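Periplasmic molybdate-binding protein (PDB 1ATG) binds the oxyanions molybdate and tungstate in the bacterial periplasm, probably handing molybdate on to an ABC transporter for uptake. Local coordinates at residues L11-L14 with E15-A18; G37-Y40 with A41-V44; V124-L128 with G129-K133; H150-A154 with S155-D159; F181-A184 with N185-E188. All coordinates share one frame; numbering follows the deposited sequence. Where two conformers were deposited one is given.

How the interactions relate
The tungstate sits in a pocket between the two domains of this periplasmic binding protein. Interactions 1 and 2 lie in one domain, and interactions 3, 4 and 5 in the other. The side chains of Pro-38 in interaction 2 and Leu-11 in interaction 1 are about 7 and 8 Å from the ion. Those of Ser-151 in interaction 4 and Tyr-187 in interaction 5 are each about 11 Å from it. Interaction 3 lies away from the pocket. Interactions 3 and 5 are the only two that touch: His-127 CD2 is 3.5 Å from Tyr-186 CG, and Val-124 CG2 is 3.8 Å from Pro-182 CB. Interactions 1 and 2 have centres 20 Å apart.

Interaction 1 of 5, residues L11-L14 with E15-A18; sequences LGTL and EQLA. With EDO (1,2-ethanediol), chain E.
Leu-11 and Glu-15 meet one turn apart at the start of helix 11-25, the helix of the beta-alpha-beta unit made with strands 2-7 and 29-34. The backbone is regular alpha-helix. The N-H groups of Glu-15 to Ala-18 each bond to the carbonyl four residues earlier. Ala-18 N to Leu-14 O is the shortest of these bonds, 2.7 Å at 171°.

Glu-15 has CG beside its own backbone N (chi1 -72°) and is extended beyond it. This lays the chain back over the preceding turn, with Glu-15 CG 3.3 Å from Leu-11 O. The carboxylate then divides its contacts. Glu-15 OE2 lies against the leucine branch, 3.7 Å from Leu-11 CD1. Glu-15 OE1 comes over Gly-12, 3.6 Å from its CA. A water donates to Gly-12 O and only weakly to Glu-15 OE1.

Gln-16 is folded back in the same manner, and both ends of its amide are used. OE1 accepts from a water that also bonds Thr-13 OG1. Gln-16 NE2 donates to O1 of an ethanediol, probably from the crystallisation liquor, at 2.7 Å. That ethanediol is also held by Ile-169 O.

The buried side of the helix is mostly apolar. The side chain of Leu-14 meets Val-4, Thr-6 and Ile-31 on the sheet. Leu-17 packs on Ala-218, Ile-221 and Ile-222 of helix 216-224. Thr-13 and Leu-17 lie side by side and point the same way, with Thr-13 CG2 4.1 Å from Leu-17 CD1. Leu-17 CG also rests on the backbone, 3.3 Å from Thr-13 O.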
loop_
_atom_site.group_PDB
_atom_site.type_symbol
_atom_site.label_atom_id
_atom_site.label_comp_id
_atom_site.label_asym_id
_atom_site.label_seq_id
_atom_site.Cartn_x
_atom_site.Cartn_y
_atom_site.Cartn_z
ATOM N N LEU A 11 3.489 -4.885 -2.852
ATOM C CA LEU A 11 4.415 -5.977 -3.122
ATOM C C LEU A 11 3.907 -6.996 -4.123
ATOM O O LEU A 11 4.592 -7.307 -5.111
ATOM C CB LEU A 11 4.775 -6.689 -1.811
ATOM C CG LEU A 11 5.716 -7.896 -1.940
ATOM C CD1 LEU A 11 7.047 -7.522 -2.580
ATOM C CD2 LEU A 11 5.959 -8.488 -0.553
ATOM N N GLY A 12 2.728 -7.559 -3.904
ATOM C CA GLY A 12 2.193 -8.585 -4.788
ATOM C C GLY A 12 1.989 -8.044 -6.196
ATOM O O GLY A 12 2.255 -8.726 -7.197
ATOM N N THR A 13 1.526 -6.805 -6.313
ATOM C CA THR A 13 1.331 -6.177 -7.622
ATOM C C THR A 13 2.661 -5.925 -8.307
ATOM O O THR A 13 2.812 -6.187 -9.512
ATOM C CB THR A 13 0.507 -4.895 -7.479
ATOM O OG1 THR A 13 -0.695 -5.157 -6.747
ATOM C CG2 THR A 13 0.146 -4.351 -8.858
ATOM N N LEU A 14 3.660 -5.473 -7.549
ATOM C CA LEU A 14 4.982 -5.257 -8.132
ATOM C C LEU A 14 5.586 -6.584 -8.582
ATOM O O LEU A 14 6.291 -6.599 -9.603
ATOM C CB LEU A 14 5.894 -4.557 -7.127
ATOM C CG LEU A 14 7.307 -4.279 -7.653
ATOM C CD1 LEU A 14 7.305 -3.423 -8.918
ATOM C CD2 LEU A 14 8.137 -3.597 -6.571
ATOM N N GLU A 15 5.319 -7.691 -7.886
ATOM C CA GLU A 15 5.809 -8.994 -8.347
ATOM C C GLU A 15 5.191 -9.316 -9.696
ATOM O O GLU A 15 5.876 -9.800 -10.612
ATOM C CB GLU A 15 5.494 -10.076 -7.313
ATOM C CG GLU A 15 6.369 -9.948 -6.066
ATOM C CD GLU A 15 5.913 -10.770 -4.880
ATOM O OE1 GLU A 15 4.735 -11.175 -4.840
ATOM O OE2 GLU A 15 6.735 -10.994 -3.956
ATOM N N GLN A 16 3.897 -9.068 -9.865
ATOM C CA GLN A 16 3.245 -9.277 -11.154
ATOM C C GLN A 16 3.857 -8.367 -12.213
ATOM O O GLN A 16 4.145 -8.812 -13.343
ATOM C CB GLN A 16 1.740 -9.030 -11.089
ATOM C CG GLN A 16 0.998 -10.015 -10.205
ATOM C CD GLN A 16 -0.450 -9.627 -10.027
ATOM O OE1 GLN A 16 -0.783 -8.459 -9.810
ATOM N NE2 GLN A 16 -1.358 -10.592 -10.106
ATOM N N LEU A 17 4.045 -7.095 -11.897
ATOM C CA LEU A 17 4.622 -6.142 -12.838
ATOM C C LEU A 17 6.039 -6.521 -13.235
ATOM O O LEU A 17 6.360 -6.495 -14.433
ATOM C CB LEU A 17 4.617 -4.741 -12.239
ATOM C CG LEU A 17 3.238 -4.096 -12.062
ATOM C CD1 LEU A 17 3.306 -2.960 -11.056
ATOM C CD2 LEU A 17 2.727 -3.571 -13.402
ATOM N N ALA A 18 6.885 -6.834 -12.267
ATOM C CA ALA A 18 8.257 -7.250 -12.538
ATOM C C ALA A 18 8.277 -8.478 -13.430
ATOM O O ALA A 18 9.075 -8.548 -14.395
ATOM C CB ALA A 18 8.952 -7.537 -11.209
HETATM C C1 EDO E . -5.123 -9.536 -9.866
HETATM O O1 EDO E . -4.076 -10.657 -9.952
HETATM C C2 EDO E . -6.183 -9.731 -8.767
HETATM O O2 EDO E . -5.489 -10.404 -7.532
HETATM O O HOH W 1 1.955 -11.649 -6.837
HETATM O O HOH W 2 -1.644 -7.727 -7.323
#

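Interaction 2 of 5, residues G37-Y40 with A41-V44; sequences GPVY and AQIV. With EDO (1,2-ethanediol), chain F.
Tyr-40 and Val-44 meet one turn apart on helix 36-44, methyl over ring. Val-44 CG2 lies over one face of the Tyr-40 phenol in a CH-pi contact, 3.8 Å from the ring centroid and 23° off the normal. This methyl, Val-44 CG2, is offset toward the rim, and the nearest ring atom is Tyr-40 CZ at 3.5 Å. Tyr-40 CG is anti to the backbone N (chi1 162°), which turns the ring toward the next turn and puts its far end under the valine methyl. Beyond the contact, Tyr-40 OH is hydrogen-bonded to Gln-66 OE1, and Lys-62 makes a cation-pi contact with the ring.

Val-39 and Ile-43 pack at a slant on the buried side. Val-39 CG1 is 4.0 Å from Ile-43 CD1, and both side chains rest on Phe-52 of strand 51-53.

Gln-42 was modelled in two conformers, so its contacts are conditional. In one, the extended chain brings Gln-42 NE2 across Val-39 CG2, at 3.8 Å. NE2 then makes weak bonds to Pro-38 O and to an ethanediol.

Backbone bonds from Ala-41, Gln-42, Ile-43 and Val-44 to the carbonyls four residues back hold the helix. Pro-38 sits in its first turn, where its missing N-H costs no helical bond. The helix begins at Ser-36, a residue of the anion pocket. A helix N-terminus directed at the bound ion is characteristic of periplasmic oxyanion-binding proteins.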
loop_
_atom_site.group_PDB
_atom_site.type_symbol
_atom_site.label_atom_id
_atom_site.label_comp_id
_atom_site.label_asym_id
_atom_site.label_seq_id
_atom_site.Cartn_x
_atom_site.Cartn_y
_atom_site.Cartn_z
ATOM N N GLY A 37 7.352 4.791 5.597
ATOM C CA GLY A 37 8.177 5.604 6.490
ATOM C C GLY A 37 9.585 5.054 6.609
ATOM O O GLY A 37 10.582 5.730 6.307
ATOM N N PRO A 38 9.727 3.827 7.077
ATOM C CA PRO A 38 11.033 3.201 7.233
ATOM C C PRO A 38 11.793 3.132 5.920
ATOM O O PRO A 38 13.027 3.321 5.911
ATOM C CB PRO A 38 10.776 1.827 7.823
ATOM C CG PRO A 38 9.384 1.860 8.322
ATOM C CD PRO A 38 8.654 2.974 7.635
ATOM N N VAL A 39 11.115 2.854 4.798
ATOM C CA VAL A 39 11.823 2.825 3.513
ATOM C C VAL A 39 12.356 4.211 3.180
ATOM O O VAL A 39 13.521 4.312 2.746
ATOM C CB VAL A 39 10.941 2.260 2.395
ATOM C CG1 VAL A 39 11.619 2.419 1.035
ATOM C CG2 VAL A 39 10.620 0.799 2.638
ATOM N N TYR A 40 11.581 5.249 3.395
ATOM C CA TYR A 40 12.045 6.619 3.213
ATOM C C TYR A 40 13.311 6.838 4.055
ATOM O O TYR A 40 14.287 7.390 3.545
ATOM C CB TYR A 40 10.946 7.587 3.658
ATOM C CG TYR A 40 11.464 8.986 3.914
ATOM C CD1 TYR A 40 11.617 9.886 2.865
ATOM C CD2 TYR A 40 11.826 9.405 5.190
ATOM C CE1 TYR A 40 12.114 11.159 3.077
ATOM C CE2 TYR A 40 12.320 10.674 5.412
ATOM C CZ TYR A 40 12.460 11.546 4.355
ATOM O OH TYR A 40 12.960 12.811 4.589
ATOM N N ALA A 41 13.255 6.438 5.331
ATOM C CA ALA A 41 14.416 6.651 6.203
ATOM C C ALA A 41 15.626 5.882 5.727
ATOM O O ALA A 41 16.764 6.395 5.849
ATOM C CB ALA A 41 14.070 6.303 7.640
ATOM N N GLN A 42 15.460 4.684 5.206
ATOM C CA GLN A 42 16.556 3.905 4.669
ATOM C C GLN A 42 17.148 4.624 3.467
ATOM O O GLN A 42 18.383 4.657 3.329
ATOM C CB GLN A 42 16.095 2.511 4.250
ATOM C CG GLN A 42 15.805 1.557 5.399
ATOM C CD GLN A 42 15.183 0.263 4.914
ATOM O OE1 GLN A 42 15.780 -0.807 5.001
ATOM N NE2 GLN A 42 13.964 0.363 4.393
ATOM N N ILE A 43 16.315 5.189 2.595
ATOM C CA ILE A 43 16.830 5.915 1.428
ATOM C C ILE A 43 17.621 7.134 1.867
ATOM O O ILE A 43 18.698 7.376 1.283
ATOM C CB ILE A 43 15.701 6.249 0.440
ATOM C CG1 ILE A 43 15.178 4.938 -0.159
ATOM C CG2 ILE A 43 16.181 7.202 -0.648
ATOM C CD1 ILE A 43 13.850 5.065 -0.893
ATOM N N VAL A 44 17.112 7.913 2.806
ATOM C CA VAL A 44 17.837 9.080 3.316
ATOM C C VAL A 44 19.153 8.630 3.941
ATOM O O VAL A 44 20.151 9.369 3.882
ATOM C CB VAL A 44 17.002 9.849 4.352
ATOM C CG1 VAL A 44 17.810 10.919 5.088
ATOM C CG2 VAL A 44 15.770 10.499 3.730
HETATM C C1 EDO F . 13.095 -2.471 3.037
HETATM O O1 EDO F . 14.196 -1.578 2.459
HETATM C C2 EDO F . 13.549 -3.844 3.557
HETATM O O2 EDO F . 14.629 -3.624 4.671
#

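Interaction 3 of 5, residues V124-L128 with G129-K133; sequences VLTHL and GLLDK
The flat carbonyl group of Thr-126 is met from above its plane by Gly-129 N, at 3.1 Å from Thr-126 O. The donor stands 71° out of that plane, so it does not use a lone pair. The carbonyl of Leu-125 is approached differently: Leu-130 N lies nearer the plane, tilted 27° from it, and bonds to Leu-125 O at 2.9 Å. Leu-131 N adds a weak bond to the same oxygen.

The two main bonds, with the positive phi of Gly-129 (71°), make a Schellman motif. It closes helix 116-127 before helix 131-136 begins. A side chain on Gly-129 would clash with Leu-128 O.

Leucines fill the bend. Leu-125 and Leu-131 cross at about a right angle, with their CB atoms 4.0 Å apart, and both reach Ile-140 of strand 140-143. Leu-131 has CG anti to its N, which turns Leu-131 CD2 onto Thr-126 OG1 at 3.4 Å. Leu-130 comes at a slant to Leu-128, with Leu-130 CD1 3.9 Å from Leu-128 CB, and also touches Leu-99. With an alanine at Leu-130, the flank of Leu-128 would probably lose its cover and a gap would open toward Leu-99. Thr-126 OG1 also makes a weak bond to Thr-122 O, one turn back.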
loop_
_atom_site.group_PDB
_atom_site.type_symbol
_atom_site.label_atom_id
_atom_site.label_comp_id
_atom_site.label_asym_id
_atom_site.label_seq_id
_atom_site.Cartn_x
_atom_site.Cartn_y
_atom_site.Cartn_z
ATOM N N VAL A 124 -10.532 6.567 9.057
ATOM C CA VAL A 124 -11.895 6.047 9.031
ATOM C C VAL A 124 -12.447 5.958 10.444
ATOM O O VAL A 124 -13.591 6.350 10.692
ATOM C CB VAL A 124 -11.953 4.680 8.346
ATOM C CG1 VAL A 124 -13.331 4.043 8.470
ATOM C CG2 VAL A 124 -11.561 4.834 6.875
ATOM N N LEU A 125 -11.666 5.427 11.392
ATOM C CA LEU A 125 -12.154 5.375 12.771
ATOM C C LEU A 125 -12.432 6.767 13.326
ATOM O O LEU A 125 -13.433 6.968 14.022
ATOM C CB LEU A 125 -11.184 4.616 13.668
ATOM C CG LEU A 125 -10.966 3.140 13.307
ATOM C CD1 LEU A 125 -10.081 2.524 14.380
ATOM C CD2 LEU A 125 -12.268 2.378 13.174
ATOM N N THR A 126 -11.580 7.731 12.994
ATOM C CA THR A 126 -11.833 9.106 13.436
ATOM C C THR A 126 -13.107 9.614 12.800
ATOM O O THR A 126 -13.926 10.293 13.456
ATOM C CB THR A 126 -10.621 9.964 13.037
ATOM O OG1 THR A 126 -9.515 9.564 13.856
ATOM C CG2 THR A 126 -10.888 11.456 13.176
ATOM N N HIS A 127 -13.327 9.336 11.520
ATOM C CA HIS A 127 -14.537 9.795 10.846
ATOM C C HIS A 127 -15.798 9.288 11.523
ATOM O O HIS A 127 -16.802 10.013 11.607
ATOM C CB HIS A 127 -14.494 9.363 9.375
ATOM C CG HIS A 127 -15.605 9.931 8.543
ATOM N ND1 HIS A 127 -15.519 11.150 7.904
ATOM C CD2 HIS A 127 -16.829 9.443 8.267
ATOM C CE1 HIS A 127 -16.658 11.362 7.260
ATOM N NE2 HIS A 127 -17.475 10.364 7.475
ATOM N N LEU A 128 -15.775 8.051 11.996
ATOM C CA LEU A 128 -16.882 7.404 12.669
ATOM C C LEU A 128 -16.958 7.713 14.156
ATOM O O LEU A 128 -17.891 7.244 14.817
ATOM C CB LEU A 128 -16.735 5.880 12.472
ATOM C CG LEU A 128 -16.902 5.418 11.015
ATOM C CD1 LEU A 128 -16.483 3.962 10.892
ATOM C CD2 LEU A 128 -18.330 5.640 10.543
ATOM N N GLY A 129 -15.985 8.421 14.705
ATOM C CA GLY A 129 -15.965 8.737 16.126
ATOM C C GLY A 129 -15.677 7.504 16.973
ATOM O O GLY A 129 -16.144 7.454 18.123
ATOM N N LEU A 130 -14.916 6.536 16.445
ATOM C CA LEU A 130 -14.636 5.301 17.143
ATOM C C LEU A 130 -13.182 5.143 17.534
ATOM O O LEU A 130 -12.880 4.169 18.230
ATOM C CB LEU A 130 -15.012 4.086 16.266
ATOM C CG LEU A 130 -16.501 3.931 15.975
ATOM C CD1 LEU A 130 -16.726 2.873 14.899
ATOM C CD2 LEU A 130 -17.260 3.575 17.248
ATOM N N LEU A 131 -12.296 6.052 17.140
ATOM C CA LEU A 131 -10.894 5.881 17.459
ATOM C C LEU A 131 -10.642 5.912 18.955
ATOM O O LEU A 131 -9.925 5.065 19.487
ATOM C CB LEU A 131 -10.019 6.911 16.743
ATOM C CG LEU A 131 -8.513 6.729 16.915
ATOM C CD1 LEU A 131 -8.079 5.356 16.406
ATOM C CD2 LEU A 131 -7.736 7.813 16.168
ATOM N N ASP A 132 -11.212 6.904 19.656
ATOM C CA ASP A 132 -10.963 6.968 21.103
ATOM C C ASP A 132 -11.483 5.733 21.835
ATOM O O ASP A 132 -10.749 5.235 22.698
ATOM C CB ASP A 132 -11.589 8.239 21.673
ATOM C CG ASP A 132 -10.922 9.519 21.198
ATOM O OD1 ASP A 132 -9.754 9.484 20.782
ATOM O OD2 ASP A 132 -11.610 10.567 21.239
ATOM N N LYS A 133 -12.693 5.330 21.505
ATOM C CA LYS A 133 -13.262 4.164 22.197
ATOM C C LYS A 133 -12.447 2.908 21.952
ATOM O O LYS A 133 -12.112 2.175 22.898
ATOM C CB LYS A 133 -14.703 3.974 21.728
ATOM C CG LYS A 133 -15.376 2.667 22.112
ATOM C CD LYS A 133 -16.268 2.165 20.983
ATOM C CE LYS A 133 -17.264 1.123 21.453
ATOM N NZ LYS A 133 -16.748 -0.261 21.259
#

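Interaction 4 of 5, residues H150-A154 with S155-D159; sequences HSQTA and SGAAD. With ACT (acetate ion), chain C; SO4 (sulfate ion), chain D.
Ser-155 and Ser-151 are joined through the backbone: Ser-155 N donates to Ser-151 O at 3.2 Å, a bond of the helical i to i+4 kind. Two further backbone bonds close the helix end. Gly-156 N reaches Thr-153 O at 3.0 Å, and Ala-158 N reaches Gln-152 O, also at 3.0 Å. Both donors stand well above the carbonyl planes. Gly-156 has positive phi (85°), with no side chain to strike the preceding carbonyl.

Among side-chain bonds, Ser-155 OG lies between its own N and carbonyl carbon (chi1 64°). From there Ser-155 OG accepts from Ala-157 N at 3.2 Å, an ST turn. Thr-153 OG1 is bonded to Ala-149 O.

In van der Waals contact, Gln-152 is bent at chi2, which puts Gln-152 OE1 3.2 Å from Ala-157 CB.

Two ions, probably from the crystallisation liquor, are bound here. Sulfate O2 takes Gln-152 NE2 at 2.7 Å and, in the one conformer given of Ser-151, also its OG, so that bond is less certain. Acetate takes Asp-159 N, while Asp-159 OD2 forms a salt bridge with Arg-105.

The turn links helix 146-154 to strand 160-164. Thr-153 packs on Trp-85 of strand 75-86 and, with Ala-158, on Ala-108 of strand 107-110.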
loop_
_atom_site.group_PDB
_atom_site.type_symbol
_atom_site.label_atom_id
_atom_site.label_comp_id
_atom_site.label_asym_id
_atom_site.label_seq_id
_atom_site.Cartn_x
_atom_site.Cartn_y
_atom_site.Cartn_z
ATOM N N HIS A 150 -2.353 -7.209 6.965
ATOM C CA HIS A 150 -2.989 -8.239 6.143
ATOM C C HIS A 150 -2.680 -9.652 6.637
ATOM O O HIS A 150 -3.586 -10.479 6.718
ATOM C CB HIS A 150 -2.558 -8.060 4.673
ATOM C CG HIS A 150 -2.995 -9.229 3.846
ATOM N ND1 HIS A 150 -2.112 -10.225 3.505
ATOM C CD2 HIS A 150 -4.204 -9.572 3.344
ATOM C CE1 HIS A 150 -2.765 -11.149 2.809
ATOM N NE2 HIS A 150 -4.024 -10.784 2.701
ATOM N N SER A 151 -1.422 -9.928 6.966
ATOM C CA SER A 151 -1.028 -11.231 7.484
ATOM C C SER A 151 -1.808 -11.601 8.745
ATOM O O SER A 151 -2.329 -12.715 8.902
ATOM C CB SER A 151 0.468 -11.220 7.868
ATOM O OG SER A 151 0.732 -12.443 8.551
ATOM N N GLN A 152 -1.893 -10.647 9.661
ATOM C CA GLN A 152 -2.597 -10.876 10.921
ATOM C C GLN A 152 -4.068 -11.145 10.707
ATOM O O GLN A 152 -4.686 -11.969 11.390
ATOM C CB GLN A 152 -2.424 -9.662 11.823
ATOM C CG GLN A 152 -1.008 -9.436 12.317
ATOM C CD GLN A 152 -0.354 -10.651 12.944
ATOM O OE1 GLN A 152 -0.865 -11.219 13.907
ATOM N NE2 GLN A 152 0.776 -11.090 12.400
ATOM N N THR A 153 -4.680 -10.429 9.757
ATOM C CA THR A 153 -6.090 -10.629 9.475
ATOM C C THR A 153 -6.316 -11.933 8.728
ATOM O O THR A 153 -7.260 -12.673 9.010
ATOM C CB THR A 153 -6.643 -9.434 8.672
ATOM O OG1 THR A 153 -6.308 -8.213 9.347
ATOM C CG2 THR A 153 -8.153 -9.500 8.579
ATOM N N ALA A 154 -5.433 -12.246 7.773
ATOM C CA ALA A 154 -5.590 -13.441 6.952
ATOM C C ALA A 154 -5.525 -14.741 7.742
ATOM O O ALA A 154 -6.148 -15.731 7.356
ATOM C CB ALA A 154 -4.547 -13.473 5.842
ATOM N N SER A 155 -4.727 -14.759 8.798
ATOM C CA SER A 155 -4.617 -15.942 9.641
ATOM C C SER A 155 -5.681 -15.981 10.729
ATOM O O SER A 155 -5.757 -16.975 11.473
ATOM C CB SER A 155 -3.242 -15.932 10.323
ATOM O OG SER A 155 -3.150 -14.816 11.187
ATOM N N GLY A 156 -6.431 -14.898 10.906
ATOM C CA GLY A 156 -7.368 -14.807 12.007
ATOM C C GLY A 156 -6.694 -14.323 13.289
ATOM O O GLY A 156 -7.414 -14.214 14.310
ATOM N N ALA A 157 -5.415 -14.009 13.333
ATOM C CA ALA A 157 -4.817 -13.430 14.534
ATOM C C ALA A 157 -5.548 -12.153 14.942
ATOM O O ALA A 157 -5.579 -11.816 16.145
ATOM C CB ALA A 157 -3.338 -13.189 14.349
ATOM N N ALA A 158 -6.097 -11.413 13.988
ATOM C CA ALA A 158 -6.979 -10.288 14.221
ATOM C C ALA A 158 -8.331 -10.591 13.564
ATOM O O ALA A 158 -8.352 -10.926 12.374
ATOM C CB ALA A 158 -6.444 -8.964 13.676
ATOM N N ASP A 159 -9.433 -10.465 14.279
ATOM C CA ASP A 159 -10.753 -10.655 13.702
ATOM C C ASP A 159 -10.970 -9.702 12.531
ATOM O O ASP A 159 -11.558 -10.119 11.539
ATOM C CB ASP A 159 -11.828 -10.427 14.775
ATOM C CG ASP A 159 -11.961 -11.559 15.772
ATOM O OD1 ASP A 159 -11.686 -12.741 15.431
ATOM O OD2 ASP A 159 -12.398 -11.295 16.916
HETATM C C ACT C . -8.582 -11.448 17.679
HETATM O O ACT C . -9.051 -10.442 17.109
HETATM O OXT ACT C . -8.121 -11.372 18.857
HETATM C CH3 ACT C . -8.585 -12.787 17.021
HETATM S S SO4 D . 3.792 -10.980 9.779
HETATM O O1 SO4 D . 4.225 -12.322 9.254
HETATM O O2 SO4 D . 2.394 -11.112 10.297
HETATM O O3 SO4 D . 3.840 -9.972 8.671
HETATM O O4 SO4 D . 4.701 -10.552 10.887
HETATM O O HOH W 3 -9.710 -12.265 10.178
#

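Interaction 5 of 5, residues F181-A184 with N185-E188; sequences FPPA and NYYE
Residues 183 to 186 form a type I beta turn, closed by Tyr-186 N donating to Pro-183 O at 2.9 Å from well above the carbonyl plane. Pro-183 lies over one face of the Tyr-186 ring. Pro-183 CD stands over the centre of the Tyr-186 ring, 3.6 Å from the centroid and right on the normal, a CH-pi contact. Tyr-186 CG is beside its own N (chi1 -74°), which folds the ring back under the proline. Asn-185 OD1 also comes to the proline, 3.4 Å from Pro-183 CB.

The turn lies in the loop between strands 178-180 and 191-196, against helix 116-127 of the same domain. His-127 of that helix covers the other face of Tyr-186. With a serine in place of Tyr-186, Pro-183 and His-127 would probably both lose the ring between them, leaving a gap beside the helix.

Tyr-187 presents its edge to the chain, with Tyr-187 CE1 3.5 Å from Pro-182 O and 4.1 Å from Pro-182 CB. A water bridges the same pair: it donates to Pro-182 O at 2.7 Å and accepts from Tyr-187 OH at 2.7 Å. That hydroxyl is also hydrogen-bonded to Leu-82 N on strand 75-86.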
loop_
_atom_site.group_PDB
_atom_site.type_symbol
_atom_site.label_atom_id
_atom_site.label_comp_id
_atom_site.label_asym_id
_atom_site.label_seq_id
_atom_site.Cartn_x
_atom_site.Cartn_y
_atom_site.Cartn_z
ATOM N N PHE A 181 -15.775 -1.516 2.031
ATOM C CA PHE A 181 -14.983 -0.393 1.546
ATOM C C PHE A 181 -15.463 0.872 2.222
ATOM O O PHE A 181 -16.574 1.360 1.945
ATOM C CB PHE A 181 -15.134 -0.188 0.031
ATOM C CG PHE A 181 -14.581 -1.295 -0.807
ATOM C CD1 PHE A 181 -13.204 -1.444 -0.947
ATOM C CD2 PHE A 181 -15.403 -2.190 -1.466
ATOM C CE1 PHE A 181 -12.672 -2.456 -1.727
ATOM C CE2 PHE A 181 -14.873 -3.200 -2.247
ATOM C CZ PHE A 181 -13.512 -3.340 -2.384
ATOM N N PRO A 182 -14.699 1.500 3.090
ATOM C CA PRO A 182 -15.131 2.802 3.597
ATOM C C PRO A 182 -15.275 3.773 2.425
ATOM O O PRO A 182 -14.437 3.811 1.524
ATOM C CB PRO A 182 -13.996 3.221 4.512
ATOM C CG PRO A 182 -13.296 1.954 4.897
ATOM C CD PRO A 182 -13.397 1.088 3.645
ATOM N N PRO A 183 -16.348 4.558 2.400
ATOM C CA PRO A 183 -16.522 5.543 1.329
ATOM C C PRO A 183 -15.323 6.480 1.260
ATOM O O PRO A 183 -14.600 6.738 2.227
ATOM C CB PRO A 183 -17.821 6.244 1.705
ATOM C CG PRO A 183 -18.583 5.222 2.483
ATOM C CD PRO A 183 -17.513 4.512 3.300
ATOM N N ALA A 184 -15.156 7.088 0.069
ATOM C CA ALA A 184 -14.006 7.940 -0.205
ATOM C C ALA A 184 -13.936 9.233 0.592
ATOM O O ALA A 184 -12.861 9.808 0.672
ATOM C CB ALA A 184 -13.927 8.239 -1.700
ATOM N N ASN A 185 -15.037 9.638 1.210
ATOM C CA ASN A 185 -15.008 10.810 2.076
ATOM C C ASN A 185 -14.690 10.453 3.521
ATOM O O ASN A 185 -14.632 11.355 4.363
ATOM C CB ASN A 185 -16.329 11.582 2.004
ATOM C CG ASN A 185 -17.533 10.775 2.426
ATOM O OD1 ASN A 185 -17.688 9.596 2.126
ATOM N ND2 ASN A 185 -18.454 11.407 3.146
ATOM N N TYR A 186 -14.423 9.176 3.827
ATOM C CA TYR A 186 -14.127 8.776 5.190
ATOM C C TYR A 186 -12.641 8.834 5.519
ATOM O O TYR A 186 -12.294 8.678 6.697
ATOM C CB TYR A 186 -14.631 7.368 5.502
ATOM C CG TYR A 186 -16.115 7.189 5.685
ATOM C CD1 TYR A 186 -17.063 7.924 4.984
ATOM C CD2 TYR A 186 -16.583 6.232 6.585
ATOM C CE1 TYR A 186 -18.414 7.723 5.182
ATOM C CE2 TYR A 186 -17.936 6.019 6.789
ATOM C CZ TYR A 186 -18.847 6.769 6.074
ATOM O OH TYR A 186 -20.200 6.568 6.260
ATOM N N TYR A 187 -11.793 8.998 4.516
ATOM C CA TYR A 187 -10.359 9.051 4.685
ATOM C C TYR A 187 -9.768 9.824 3.508
ATOM O O TYR A 187 -10.434 9.929 2.465
ATOM C CB TYR A 187 -9.748 7.657 4.744
ATOM C CG TYR A 187 -9.940 6.745 3.553
ATOM C CD1 TYR A 187 -11.135 6.094 3.288
ATOM C CD2 TYR A 187 -8.888 6.529 2.673
ATOM C CE1 TYR A 187 -11.273 5.243 2.213
ATOM C CE2 TYR A 187 -9.023 5.685 1.585
ATOM C CZ TYR A 187 -10.221 5.047 1.357
ATOM O OH TYR A 187 -10.290 4.183 0.288
ATOM N N GLU A 188 -8.547 10.307 3.647
ATOM C CA GLU A 188 -7.946 11.001 2.497
ATOM C C GLU A 188 -7.464 9.973 1.495
ATOM O O GLU A 188 -6.863 8.964 1.878
ATOM C CB GLU A 188 -6.795 11.873 3.000
ATOM C CG GLU A 188 -7.255 13.010 3.913
ATOM C CD GLU A 188 -7.989 14.118 3.193
ATOM O OE1 GLU A 188 -8.068 14.156 1.943
ATOM O OE2 GLU A 188 -8.509 15.045 3.855
HETATM O O HOH W 4 -12.341 2.449 0.395
#